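Long-range contact in adenylate kinase (Cryptosporidium parvum Iowa II, PDB 3BE4), which probably catalyses phosphoryl transfer between ATP and AMP, and is captured here with the two-nucleotide mimic bis(adenosine)-5'-pentaphosphate bound: residues K5-L10 against I108-T113. Residues are numbered along the deposited sequence; the frame is centred on the assembly and turned at random. Where two conformers were deposited one is given.
Sequences KHNLIL and IGDSLT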
loop_
_atom_site.group_PDB
_atom_site.type_symbol
_atom_site.label_atom_id
_atom_site.label_comp_id
_atom_site.label_asym_id
_atom_site.label_seq_id
_atom_site.Cartn_x
_atom_site.Cartn_y
_atom_site.Cartn_z
ATOM N N LYS A 5 17.257 -3.694 -7.669
ATOM C CA LYS A 5 15.982 -3.260 -8.260
ATOM C C LYS A 5 15.005 -4.320 -8.513
ATOM O O LYS A 5 15.346 -5.399 -9.050
ATOM C CB LYS A 5 16.286 -2.562 -9.643
ATOM C CG LYS A 5 15.032 -2.136 -10.455
ATOM C CD LYS A 5 15.353 -1.217 -11.669
ATOM C CE LYS A 5 14.101 -1.100 -12.516
ATOM N NZ LYS A 5 14.298 -0.122 -13.641
ATOM N N HIS A 6 13.745 -4.041 -8.066
ATOM C CA HIS A 6 12.585 -4.816 -8.492
ATOM C C HIS A 6 11.523 -3.834 -8.790
ATOM O O HIS A 6 11.492 -2.739 -8.243
ATOM C CB HIS A 6 12.063 -5.659 -7.265
ATOM C CG HIS A 6 12.983 -6.753 -6.846
ATOM N ND1 HIS A 6 14.089 -6.540 -6.043
ATOM C CD2 HIS A 6 12.970 -8.079 -7.111
ATOM C CE1 HIS A 6 14.733 -7.690 -5.860
ATOM N NE2 HIS A 6 14.061 -8.634 -6.478
ATOM N N ASN A 7 10.559 -4.239 -9.607
ATOM C CA ASN A 7 9.355 -3.458 -9.944
ATOM C C ASN A 7 8.219 -4.262 -9.430
ATOM O O ASN A 7 7.781 -5.230 -10.052
ATOM C CB ASN A 7 9.192 -3.187 -11.472
ATOM C CG ASN A 7 10.296 -2.231 -11.973
ATOM O OD1 ASN A 7 10.900 -1.545 -11.188
ATOM N ND2 ASN A 7 10.536 -2.210 -13.287
ATOM N N LEU A 8 7.695 -3.817 -8.293
ATOM C CA LEU A 8 6.836 -4.705 -7.430
ATOM C C LEU A 8 5.479 -4.042 -7.199
ATOM O O LEU A 8 5.358 -2.852 -7.055
ATOM C CB LEU A 8 7.302 -4.902 -6.001
ATOM C CG LEU A 8 8.667 -5.477 -5.914
ATOM C CD1 LEU A 8 9.062 -5.488 -4.472
ATOM C CD2 LEU A 8 8.726 -6.865 -6.476
ATOM N N ILE A 9 4.442 -4.872 -7.209
ATOM C CA ILE A 9 3.116 -4.421 -6.705
ATOM C C ILE A 9 2.784 -5.333 -5.511
ATOM O O ILE A 9 3.004 -6.527 -5.587
ATOM C CB ILE A 9 2.043 -4.672 -7.808
ATOM C CG1 ILE A 9 2.261 -3.735 -9.038
ATOM C CG2 ILE A 9 0.620 -4.342 -7.285
ATOM C CD1 ILE A 9 1.241 -3.937 -10.159
ATOM N N LEU A 10 2.316 -4.731 -4.435
ATOM C CA LEU A 10 1.689 -5.503 -3.343
ATOM C C LEU A 10 0.134 -5.376 -3.459
ATOM O O LEU A 10 -0.407 -4.255 -3.588
ATOM C CB LEU A 10 2.127 -4.916 -2.038
ATOM C CG LEU A 10 3.663 -4.846 -1.838
ATOM C CD1 LEU A 10 3.905 -4.440 -0.422
ATOM C CD2 LEU A 10 4.322 -6.129 -2.171
ATOM N N ILE A 108 7.670 3.507 -21.081
ATOM C CA ILE A 108 9.087 3.647 -20.743
ATOM C C ILE A 108 9.895 2.395 -21.083
ATOM O O ILE A 108 11.089 2.396 -21.004
ATOM C CB ILE A 108 9.331 3.946 -19.309
ATOM C CG1 ILE A 108 8.377 4.988 -18.751
ATOM C CG2 ILE A 108 10.804 4.307 -19.139
ATOM C CD1 ILE A 108 8.128 4.718 -17.317
ATOM N N GLY A 109 9.237 1.323 -21.470
ATOM C CA GLY A 109 9.943 0.088 -21.776
ATOM C C GLY A 109 10.399 -0.661 -20.527
ATOM O O GLY A 109 11.200 -1.631 -20.635
ATOM N N ASP A 110 9.881 -0.270 -19.348
ATOM C CA ASP A 110 10.163 -1.068 -18.152
ATOM C C ASP A 110 8.993 -2.063 -17.998
ATOM O O ASP A 110 7.973 -2.022 -18.734
ATOM C CB ASP A 110 10.457 -0.156 -16.966
ATOM C CG ASP A 110 11.479 -0.780 -15.930
ATOM O OD1 ASP A 110 11.860 -1.992 -16.025
ATOM O OD2 ASP A 110 11.881 -0.044 -14.979
ATOM N N SER A 111 9.152 -3.038 -17.121
ATOM C CA SER A 111 8.080 -4.027 -16.907
ATOM C C SER A 111 8.066 -4.401 -15.406
ATOM O O SER A 111 9.072 -4.197 -14.697
ATOM C CB SER A 111 8.332 -5.294 -17.707
ATOM O OG SER A 111 9.640 -5.749 -17.350
ATOM N N LEU A 112 6.943 -4.991 -14.973
ATOM C CA LEU A 112 6.853 -5.500 -13.599
ATOM C C LEU A 112 7.688 -6.733 -13.346
ATOM O O LEU A 112 7.756 -7.619 -14.220
ATOM C CB LEU A 112 5.361 -5.892 -13.367
ATOM C CG LEU A 112 4.459 -4.693 -13.316
ATOM C CD1 LEU A 112 2.897 -5.017 -13.333
ATOM C CD2 LEU A 112 4.743 -3.799 -12.110
ATOM N N THR A 113 8.369 -6.813 -12.180
ATOM C CA THR A 113 9.049 -7.962 -11.732
ATOM C C THR A 113 8.107 -9.004 -11.110
ATOM O O THR A 113 8.189 -10.217 -11.383
ATOM C CB THR A 113 10.107 -7.547 -10.610
ATOM O OG1 THR A 113 10.909 -6.636 -11.196
ATOM C CG2 THR A 113 10.971 -8.779 -10.096
#
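N7 meets the loop 110-113 with both its backbone and its side chain, and shows how one residue at the start of a strand can hold several points of an adjoining loop. N7 N donates almost straight to T113 OG1 (2.9 Å, 167°), and N7 O accepts from T113 N at 2.7 Å, in the carbonyl plane on a lone pair. With OG1 beside its own backbone N (chi1 -57°), T113 meets both backbone polar groups of N7, the N-H through its side chain and the O through its own N-H. The amide of N7 extends the grip: ND2 donates to S111 O at 2.8 Å, with that oxygen nearly in the amide plane, and N7 ND2 also donates to D110 OD2 at 3.1 Å, which it meets from above the carboxylate plane.

From the opposite face of that plane K5 NZ reaches D110 OD2 on its syn side, at 2.8 Å, to form a salt bridge. The extended lysine and the aspartate come tip to tip; NZ also bonds V83 O. This charged end is partly exposed, and T113 more so, where its CG2 touches the edge of the H6 ring at CD2; H6 NE2 bonds the C-terminal carboxylate of L217.

By contrast, N7 and I9 are buried. I9 CD1 packs on L112 CD1 at 3.7 Å, and Y191 of helix 186-192 touches both side chains.

Beyond T113, I9 continues the pairing with backbone hydrogen bonds to S114 and I116; the contact thus lies where the loop after helix 95-108 joins strand 114-119, parallel neighbour of central strand 7-12 in the 2-3-1-4-5 sheet of the P-loop adenylate kinase fold.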